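L-Ribose isomerase (Acinetobacter, PDB 4Q0S) catalyses the isomerisation of L-ribose, an aldose-ketose conversion that probably yields L-ribulose, in a cobalt-containing cupin barrel. Local coordinates at residues I17-R20 against E21-E24; V165-K169 against G170-S174. One frame throughout, in Å; residues are numbered along the deposited sequence.

Contact 1 of 2, residues I17-R20 against E21-E24; sequences ITRR and EYDE
T18 O takes the N-H of Y22 at 2.9 Å, and the same four-residue step follows from R19 O to D23 N and from R20 O to E24 N, so the backbone turns straight into helix 19-35. T18 is the N-cap. Its OG1 accepts from E21 N over 2.9 Å. The threonine hydroxyl can do this because a chi1 of 71° turns OG1 toward that N-H. E21 answers. Its side chain runs back, and OE1 accepts from T18 N at 3.0 Å on the anti side of the carboxylate. The two reciprocal bonds make a capping box. One residue earlier, I17 lays CD1 against Y22 CB at 3.9 Å and reaches the edge of the tyrosine ring. This apolar pair brackets the cap as a hydrophobic staple. The same isoleucine rests CG1 on the CB of E21.

Two salt bridges span i to i+4 on different sides of the helix. R19 doubles back on itself, kinked at its second and third torsions, and its NH2 meets D23 OD1 on the syn side at 3.0 Å. The oxygen lies in the guanidinium plane, but the carboxylate is turned 66° from it. That NH2 also pairs with D47. R20 makes the other bridge. Its NE reaches E24 OE2 at 3.1 Å from above the carboxylate plane, a less straight bond at 150°. A water joins R20 NH2 to E24 OE1 as well. R20 also faces the second subunit, where NH1 bonds to F61 O and NH2 pairs with E21 of that subunit. E21 OE1 has a further partner in R14, and Y22 OH is held by N46 O and G50 N.

Contact 2 of 2, residues V165-K169 against G170-S174; sequences VALPK and GRESS
The E172 carboxylate has the carbonyl oxygen of P168 over one face, 3.3 Å from CD. The CA of K169 lies over that same face, farther out. G170 N approaches OE1 from the same side, tilted from the plane. The flat guanidinium of R171 turns away from this group and is held by E72, D56 and the carbonyl of F53.

The backbone here is a type II beta turn, P168 to R171, in the long loop between strands 132-137 and 180-185. K169 and G170 are its two corner residues. G170 has a positive phi of 83°, at which a side chain would collide with K169 O. R171 N closes the turn on P168 O at 3.0 Å.

E172 folds back over the turn through a bend at chi2 of 94°. OE1 thereby accepts a weak bond from G170 N at 2.8 Å. P168 O stands 3.2 Å from OE1, a close approach of two acceptors, which the N-H of G170 may partly offset. K169 NZ lies 6.0 Å from E172 OE2, so the opposite charges do not touch.

P168 and L167 add apolar contacts. The proline CB meets R171 CB at 3.8 Å, and both P168 and L167 rest on F113 of strand 113-118. L167 packs on E172, its CB against CG, with L167 CD1 3.7 Å from E172 O.

How the contacts relate
The two contacts come in series along the chain, neither nested nor crossed. Contact 1 comes first, where the N-terminal segment enters helix 19-35. It closes only the first turn of that helix. I17 pairs by backbone with A258 and S260, so this helix start is tied to the C-terminal tail, and a second subunit packs against it. Contact 2 follows much later. It closes a tight turn in the loop joining strands 132-137 and 180-185, which are antiparallel neighbours in the five-stranded sheet. R171 ties that loop to 53-56 and E72. The centres of contact 1 and contact 2 are about 25 Å apart. The nearest atoms of contact 1 and contact 2 are about 14 Å apart.

Contact 1 of 2, residues I17-R20 against E21-E24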
loop_
_atom_site.group_PDB
_atom_site.type_symbol
_atom_site.label_atom_id
_atom_site.label_comp_id
_atom_site.label_asym_id
_atom_site.label_seq_id
_atom_site.Cartn_x
_atom_site.Cartn_y
_atom_site.Cartn_z
ATOM N N ILE A 17 -15.746 -27.112 -9.018
ATOM C CA ILE A 17 -15.993 -25.962 -8.167
ATOM C C ILE A 17 -17.172 -25.190 -8.751
ATOM O O ILE A 17 -17.238 -24.971 -9.959
ATOM C CB ILE A 17 -14.730 -25.063 -8.103
ATOM C CG1 ILE A 17 -15.013 -23.800 -7.291
ATOM C CG2 ILE A 17 -14.272 -24.707 -9.505
ATOM C CD1 ILE A 17 -13.789 -22.922 -7.103
ATOM N N THR A 18 -18.114 -24.795 -7.901
ATOM C CA THR A 18 -19.274 -24.056 -8.381
ATOM C C THR A 18 -18.844 -22.692 -8.893
ATOM O O THR A 18 -17.810 -22.165 -8.483
ATOM C CB THR A 18 -20.319 -23.847 -7.267
ATOM O OG1 THR A 18 -19.829 -22.896 -6.313
ATOM C CG2 THR A 18 -20.615 -25.167 -6.566
ATOM N N ARG A 19 -19.633 -22.127 -9.800
ATOM C CA ARG A 19 -19.340 -20.815 -10.350
ATOM C C ARG A 19 -19.239 -19.798 -9.220
ATOM O O ARG A 19 -18.398 -18.907 -9.255
ATOM C CB ARG A 19 -20.428 -20.396 -11.343
ATOM C CG ARG A 19 -20.366 -18.936 -11.772
ATOM C CD ARG A 19 -18.992 -18.545 -12.296
ATOM N NE ARG A 19 -18.623 -19.255 -13.519
ATOM C CZ ARG A 19 -17.468 -19.083 -14.153
ATOM N NH1 ARG A 19 -17.204 -19.762 -15.260
ATOM N NH2 ARG A 19 -16.573 -18.226 -13.674
ATOM N N ARG A 20 -20.085 -19.938 -8.207
ATOM C CA ARG A 20 -20.042 -19.008 -7.088
ATOM C C ARG A 20 -18.745 -19.154 -6.287
ATOM O O ARG A 20 -18.116 -18.159 -5.921
ATOM C CB ARG A 20 -21.244 -19.211 -6.165
ATOM C CG ARG A 20 -21.223 -18.295 -4.948
ATOM C CD ARG A 20 -22.414 -18.533 -4.051
ATOM N NE ARG A 20 -22.262 -17.881 -2.757
ATOM C CZ ARG A 20 -23.204 -17.866 -1.819
ATOM N NH1 ARG A 20 -24.366 -18.467 -2.042
ATOM N NH2 ARG A 20 -22.982 -17.270 -0.653
ATOM N N GLU A 21 -18.336 -20.389 -6.011
ATOM C CA GLU A 21 -17.105 -20.591 -5.259
ATOM C C GLU A 21 -15.927 -20.044 -6.056
ATOM O O GLU A 21 -15.043 -19.394 -5.498
ATOM C CB GLU A 21 -16.875 -22.074 -4.959
ATOM C CG GLU A 21 -17.930 -22.728 -4.078
ATOM C CD GLU A 21 -17.706 -24.225 -3.952
ATOM O OE1 GLU A 21 -17.366 -24.850 -4.982
ATOM O OE2 GLU A 21 -17.874 -24.777 -2.843
ATOM N N TYR A 22 -15.927 -20.290 -7.364
ATOM C CA TYR A 22 -14.843 -19.825 -8.209
ATOM C C TYR A 22 -14.713 -18.310 -8.205
ATOM O O TYR A 22 -13.647 -17.767 -7.912
ATOM C CB TYR A 22 -15.025 -20.289 -9.652
ATOM C CG TYR A 22 -13.808 -19.977 -10.485
ATOM C CD1 TYR A 22 -12.688 -20.803 -10.439
ATOM C CD2 TYR A 22 -13.741 -18.816 -11.255
ATOM C CE1 TYR A 22 -11.528 -20.479 -11.137
ATOM C CE2 TYR A 22 -12.588 -18.481 -11.956
ATOM C CZ TYR A 22 -11.484 -19.318 -11.893
ATOM O OH TYR A 22 -10.343 -19.005 -12.593
ATOM N N ASP A 23 -15.799 -17.629 -8.548
ATOM C CA ASP A 23 -15.795 -16.174 -8.584
ATOM C C ASP A 23 -15.434 -15.517 -7.258
ATOM O O ASP A 23 -14.593 -14.619 -7.222
ATOM C CB ASP A 23 -17.147 -15.653 -9.063
ATOM C CG ASP A 23 -17.316 -15.786 -10.556
ATOM O OD1 ASP A 23 -16.509 -16.508 -11.181
ATOM O OD2 ASP A 23 -18.253 -15.178 -11.110
ATOM N N GLU A 24 -16.055 -15.949 -6.168
ATOM C CA GLU A 24 -15.750 -15.338 -4.879
ATOM C C GLU A 24 -14.265 -15.518 -4.563
ATOM O O GLU A 24 -13.617 -14.613 -4.038
ATOM C CB GLU A 24 -16.621 -15.943 -3.771
ATOM C CG GLU A 24 -18.116 -15.843 -4.055
ATOM C CD GLU A 24 -18.979 -16.193 -2.859
ATOM O OE1 GLU A 24 -18.552 -17.034 -2.036
ATOM O OE2 GLU A 24 -20.096 -15.636 -2.748
HETATM O O HOH W 1 -20.076 -17.470 -0.030
#

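Contact 2 of 2, residues V165-K169 against G170-S174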
loop_
_atom_site.group_PDB
_atom_site.type_symbol
_atom_site.label_atom_id
_atom_site.label_comp_id
_atom_site.label_asym_id
_atom_site.label_seq_id
_atom_site.Cartn_x
_atom_site.Cartn_y
_atom_site.Cartn_z
ATOM N N VAL A 165 4.347 -30.363 9.392
ATOM C CA VAL A 165 3.844 -29.829 8.135
ATOM C C VAL A 165 2.809 -30.801 7.571
ATOM O O VAL A 165 3.150 -31.907 7.153
ATOM C CB VAL A 165 4.983 -29.633 7.109
ATOM C CG1 VAL A 165 4.413 -29.208 5.761
ATOM C CG2 VAL A 165 5.965 -28.583 7.619
ATOM N N ALA A 166 1.544 -30.388 7.575
ATOM C CA ALA A 166 0.463 -31.222 7.060
ATOM C C ALA A 166 0.451 -31.185 5.538
ATOM O O ALA A 166 0.306 -30.123 4.934
ATOM C CB ALA A 166 -0.883 -30.742 7.604
ATOM N N LEU A 167 0.607 -32.351 4.924
ATOM C CA LEU A 167 0.618 -32.468 3.475
ATOM C C LEU A 167 -0.728 -32.999 2.983
ATOM O O LEU A 167 -1.465 -33.639 3.733
ATOM C CB LEU A 167 1.746 -33.409 3.042
ATOM C CG LEU A 167 3.174 -32.962 3.370
ATOM C CD1 LEU A 167 4.166 -34.047 2.961
ATOM C CD2 LEU A 167 3.481 -31.662 2.637
ATOM N N PRO A 168 -1.069 -32.734 1.714
ATOM C CA PRO A 168 -2.347 -33.214 1.179
ATOM C C PRO A 168 -2.446 -34.742 1.233
ATOM O O PRO A 168 -1.466 -35.449 0.975
ATOM C CB PRO A 168 -2.343 -32.689 -0.260
ATOM C CG PRO A 168 -1.451 -31.470 -0.186
ATOM C CD PRO A 168 -0.340 -31.935 0.714
ATOM N N LYS A 169 -3.632 -35.241 1.566
ATOM C CA LYS A 169 -3.855 -36.680 1.641
ATOM C C LYS A 169 -3.660 -37.302 0.268
ATOM O O LYS A 169 -4.272 -36.872 -0.711
ATOM C CB LYS A 169 -5.273 -36.981 2.134
ATOM C CG LYS A 169 -5.599 -36.425 3.510
ATOM C CD LYS A 169 -4.689 -37.004 4.582
ATOM C CE LYS A 169 -5.128 -36.551 5.965
ATOM N NZ LYS A 169 -5.265 -35.066 6.030
ATOM N N GLY A 170 -2.808 -38.317 0.201
ATOM C CA GLY A 170 -2.556 -38.982 -1.064
ATOM C C GLY A 170 -1.527 -38.279 -1.927
ATOM O O GLY A 170 -1.311 -38.664 -3.074
ATOM N N ARG A 171 -0.889 -37.247 -1.381
ATOM C CA ARG A 171 0.124 -36.492 -2.118
ATOM C C ARG A 171 1.412 -36.406 -1.299
ATOM O O ARG A 171 2.411 -35.852 -1.756
ATOM C CB ARG A 171 -0.376 -35.063 -2.399
ATOM C CG ARG A 171 -1.657 -34.964 -3.218
ATOM C CD ARG A 171 -1.423 -35.337 -4.671
ATOM N NE ARG A 171 -2.657 -35.305 -5.448
ATOM C CZ ARG A 171 -3.089 -34.259 -6.146
ATOM N NH1 ARG A 171 -2.386 -33.138 -6.177
ATOM N NH2 ARG A 171 -4.225 -34.337 -6.824
ATOM N N GLU A 172 1.385 -36.958 -0.090
ATOM C CA GLU A 172 2.538 -36.900 0.797
ATOM C C GLU A 172 3.875 -37.258 0.159
ATOM O O GLU A 172 4.818 -36.465 0.196
ATOM C CB GLU A 172 2.313 -37.783 2.028
ATOM C CG GLU A 172 1.130 -37.356 2.883
ATOM C CD GLU A 172 -0.143 -38.094 2.527
ATOM O OE1 GLU A 172 -0.309 -38.456 1.344
ATOM O OE2 GLU A 172 -0.983 -38.304 3.431
ATOM N N SER A 173 3.955 -38.445 -0.431
ATOM C CA SER A 173 5.195 -38.911 -1.042
ATOM C C SER A 173 5.751 -38.012 -2.142
ATOM O O SER A 173 6.945 -38.064 -2.438
ATOM C CB SER A 173 5.006 -40.330 -1.590
ATOM O OG SER A 173 4.066 -40.353 -2.645
ATOM N N SER A 174 4.905 -37.186 -2.749
ATOM C CA SER A 174 5.383 -36.310 -3.812
ATOM C C SER A 174 6.360 -35.267 -3.268
ATOM O O SER A 174 7.115 -34.657 -4.027
ATOM C CB SER A 174 4.205 -35.609 -4.502
ATOM O OG SER A 174 3.564 -34.693 -3.630
#